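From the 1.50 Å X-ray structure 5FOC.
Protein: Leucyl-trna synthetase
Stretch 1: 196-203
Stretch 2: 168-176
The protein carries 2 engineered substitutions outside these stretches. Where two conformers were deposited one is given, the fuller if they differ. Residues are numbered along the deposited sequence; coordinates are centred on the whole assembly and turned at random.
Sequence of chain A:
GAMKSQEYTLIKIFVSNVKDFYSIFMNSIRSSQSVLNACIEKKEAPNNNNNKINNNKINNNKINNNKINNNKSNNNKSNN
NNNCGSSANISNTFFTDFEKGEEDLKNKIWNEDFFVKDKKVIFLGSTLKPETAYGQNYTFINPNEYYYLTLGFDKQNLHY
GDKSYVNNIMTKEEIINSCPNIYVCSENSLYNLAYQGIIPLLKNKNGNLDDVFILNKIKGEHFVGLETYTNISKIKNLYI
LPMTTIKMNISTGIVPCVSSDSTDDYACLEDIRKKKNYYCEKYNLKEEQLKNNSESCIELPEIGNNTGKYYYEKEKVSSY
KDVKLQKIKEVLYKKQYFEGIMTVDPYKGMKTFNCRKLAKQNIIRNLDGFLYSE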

# COMPACT_ATOMS: atom_id res chain seq x y z
N GLN A 196 -15.35 -9.58 0.37
CA GLN A 196 -14.71 -9.73 1.70
C GLN A 196 -15.37 -8.90 2.79
O GLN A 196 -14.96 -8.98 3.96
CB GLN A 196 -13.20 -9.31 1.67
CG GLN A 196 -12.18 -10.34 1.21
CD GLN A 196 -12.27 -11.68 1.94
OE1 GLN A 196 -12.03 -11.77 3.15
NE2 GLN A 196 -12.60 -12.73 1.19
N GLY A 197 -16.34 -8.07 2.45
CA GLY A 197 -16.96 -7.16 3.44
C GLY A 197 -16.15 -5.97 3.88
O GLY A 197 -16.44 -5.38 4.93
N ILE A 198 -15.14 -5.61 3.10
CA ILE A 198 -14.26 -4.47 3.41
C ILE A 198 -14.83 -3.18 2.86
O ILE A 198 -14.65 -2.13 3.48
CB ILE A 198 -12.82 -4.72 2.88
CG1 ILE A 198 -12.29 -6.02 3.52
CG2 ILE A 198 -11.91 -3.50 3.17
CD1 ILE A 198 -11.01 -6.56 2.93
N ILE A 199 -15.48 -3.21 1.70
CA ILE A 199 -16.19 -2.04 1.18
C ILE A 199 -17.61 -2.44 0.82
O ILE A 199 -17.83 -3.65 0.58
CB ILE A 199 -15.47 -1.42 -0.03
CG1 ILE A 199 -15.59 -2.29 -1.30
CG2 ILE A 199 -14.00 -1.14 0.29
CD1 ILE A 199 -15.01 -1.65 -2.54
N PRO A 200 -18.55 -1.51 0.76
CA PRO A 200 -19.90 -1.77 0.33
C PRO A 200 -20.06 -1.64 -1.16
O PRO A 200 -19.18 -1.11 -1.85
CB PRO A 200 -20.70 -0.69 1.02
CG PRO A 200 -19.74 0.44 1.08
CD PRO A 200 -18.40 -0.13 1.29
N LEU A 201 -21.18 -2.17 -1.63
CA LEU A 201 -21.71 -1.92 -2.99
C LEU A 201 -22.76 -0.82 -2.90
O LEU A 201 -23.44 -0.71 -1.90
CB LEU A 201 -22.30 -3.19 -3.59
CG LEU A 201 -21.40 -4.36 -3.95
CD1 LEU A 201 -22.24 -5.55 -4.45
CD2 LEU A 201 -20.40 -3.86 -5.00
N LEU A 202 -22.86 -0.00 -3.94
CA LEU A 202 -23.75 1.13 -4.02
C LEU A 202 -25.06 0.71 -4.69
O LEU A 202 -25.05 -0.05 -5.65
CB LEU A 202 -23.07 2.25 -4.80
CG LEU A 202 -23.82 3.51 -5.19
CD1 LEU A 202 -24.11 4.39 -4.00
CD2 LEU A 202 -23.06 4.26 -6.29
N LYS A 203 -26.20 1.16 -4.18
CA LYS A 203 -27.50 1.01 -4.92
C LYS A 203 -28.06 2.38 -5.27
O LYS A 203 -27.65 3.39 -4.65
CB LYS A 203 -28.50 0.20 -4.11
CG LYS A 203 -28.99 0.84 -2.83
CD LYS A 203 -30.09 -0.03 -2.20
CE LYS A 203 -30.29 0.34 -0.74
NZ LYS A 203 -31.46 -0.36 -0.13
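Stretch 2, residues 168-176: NIMTKEEII

How does the backbone of stretch 2 run against stretch 1? The two form a short parallel pairing, with Ile169 beside Leu201 (CA to CA 4.8 Å) and Met170 beside Leu202 (CA to CA 5.2 Å). Stretch 1 reaches this pairing from Gly197, whose positive phi of 74° belongs to a Schellman motif at the end of a helix; from Ile199 to Leu202 the chain is extended. Stretch 2 begins at Asn168, is extended through Ile169 and Met170, and turns at Thr171 into a helix that starts at Lys172.

Which hydrogen bonds hold the two backbones together? Three do, in the staggered pattern of parallel strands. Leu201 N donates to Asn168 O at 2.9 Å, and Met170 N donates to Leu201 O, also at 2.9 Å. Lys203 N then donates to Met170 O at 3.0 Å. Leu201 thus bonds through its N to the residue before its partner Ile169 and through its O to the residue after it. CA-H...O contacts supplement the ladder, Ile169 CA lying 3.4 Å from Leu201 O and Leu202 CA 3.4 Å from Met170 O.

What packs on each face of this pairing? Leu201 and Ile169 share one face, where Leu201 CB comes 4.2 Å from Ile169 CG1; Lys203 CB also lies 3.6 Å from Ile169 CG2. Leu202 and Met170 point to the other face. There Pro200, its CA-to-CB bond directed toward stretch 2, places its CB 3.9 Å from Met170 SD and its CG 3.7 Å from Ile175 CG1. Ile175, on the first turn of the helix, also meets Leu202, with CD1 to CD1 at 4.1 Å. The chi1 t, chi2 p rotamer of Leu202 brings its CD1 within 3.7 Å of Lys172 N, so this side chain reaches the start of the helix.

How is the turn into the helix fixed, and what do waters add? Thr171 is the N-cap: its OG1 accepts from Glu174 N at 3.1 Å, while Thr171 N donates to Glu174 OE1 at 3.0 Å, a reciprocal pair that closes the helix start. The oxygen of one water accepts from Lys172 N at 2.9 Å, and this water donates to Lys203 O at 3.2 Å, tying the helix start to stretch 1. Another donates to Ile169 O at 2.8 Å and Glu174 OE1 at 2.7 Å, with a weak bond from Lys203 NZ at 3.2 Å. At the other end, a third water links Asn168 ND2 to Ile199 O, its O 2.8 Å from each.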

# COMPACT_ATOMS: atom_id res chain seq x y z
N ASN A 168 -23.74 -5.95 1.90
CA ASN A 168 -23.56 -4.54 2.17
C ASN A 168 -23.90 -3.70 0.95
O ASN A 168 -23.05 -3.01 0.41
CB ASN A 168 -22.11 -4.27 2.62
CG ASN A 168 -21.75 -5.00 3.90
OD1 ASN A 168 -22.34 -4.72 4.97
ND2 ASN A 168 -20.76 -5.89 3.83
N ILE A 169 -25.16 -3.80 0.49
CA ILE A 169 -25.67 -2.94 -0.57
C ILE A 169 -26.33 -1.67 0.05
O ILE A 169 -27.36 -1.75 0.68
CB ILE A 169 -26.65 -3.70 -1.47
CG1 ILE A 169 -25.90 -4.87 -2.11
CG2 ILE A 169 -27.20 -2.77 -2.54
CD1 ILE A 169 -26.77 -5.97 -2.71
N MET A 170 -25.72 -0.50 -0.15
CA MET A 170 -26.05 0.68 0.63
C MET A 170 -26.24 1.86 -0.29
O MET A 170 -25.64 1.93 -1.33
CB MET A 170 -24.92 0.89 1.64
CG MET A 170 -24.93 -0.19 2.71
SD MET A 170 -23.44 -0.33 3.71
CE MET A 170 -23.41 1.32 4.28
N THR A 171 -27.06 2.82 0.13
CA THR A 171 -27.19 4.07 -0.58
C THR A 171 -25.93 4.93 -0.31
O THR A 171 -25.15 4.70 0.64
CB THR A 171 -28.43 4.87 -0.14
OG1 THR A 171 -28.28 5.27 1.24
CG2 THR A 171 -29.69 4.04 -0.30
N LYS A 172 -25.78 5.94 -1.12
CA LYS A 172 -24.67 6.86 -1.01
C LYS A 172 -24.61 7.46 0.41
O LYS A 172 -23.54 7.49 1.05
CB LYS A 172 -24.81 7.95 -2.07
CG LYS A 172 -23.52 8.34 -2.72
CD LYS A 172 -23.72 9.29 -3.90
CE LYS A 172 -23.92 8.55 -5.22
NZ LYS A 172 -24.13 9.48 -6.36
N GLU A 173 -25.77 7.87 0.90
CA GLU A 173 -25.90 8.46 2.21
C GLU A 173 -25.50 7.44 3.28
O GLU A 173 -24.72 7.78 4.18
CB GLU A 173 -27.31 8.97 2.42
CG GLU A 173 -27.51 9.79 3.66
CD GLU A 173 -28.75 10.66 3.54
OE1 GLU A 173 -28.81 11.48 2.59
OE2 GLU A 173 -29.67 10.49 4.36
N GLU A 174 -26.01 6.20 3.15
CA GLU A 174 -25.67 5.14 4.08
C GLU A 174 -24.16 4.88 4.11
O GLU A 174 -23.61 4.68 5.18
CB GLU A 174 -26.45 3.85 3.79
CG GLU A 174 -27.91 3.96 4.19
CD GLU A 174 -28.74 2.81 3.68
OE1 GLU A 174 -28.28 2.02 2.79
OE2 GLU A 174 -29.89 2.71 4.19
N ILE A 175 -23.50 4.88 2.97
CA ILE A 175 -22.04 4.66 2.89
C ILE A 175 -21.27 5.78 3.61
O ILE A 175 -20.38 5.51 4.44
CB ILE A 175 -21.53 4.55 1.43
CG1 ILE A 175 -22.16 3.29 0.81
CG2 ILE A 175 -20.01 4.45 1.33
CD1 ILE A 175 -21.99 3.17 -0.69
N ILE A 176 -21.71 7.00 3.37
CA ILE A 176 -21.09 8.14 4.01
C ILE A 176 -21.28 8.06 5.53
O ILE A 176 -20.36 8.42 6.30
CB ILE A 176 -21.64 9.45 3.40
CG1 ILE A 176 -21.18 9.61 1.94
CG2 ILE A 176 -21.09 10.65 4.13
CD1 ILE A 176 -21.92 10.70 1.15
O HOH W 1 -19.56 -5.68 1.28
O HOH W 2 -29.34 -0.43 2.22
O HOH W 3 -27.63 6.28 -3.37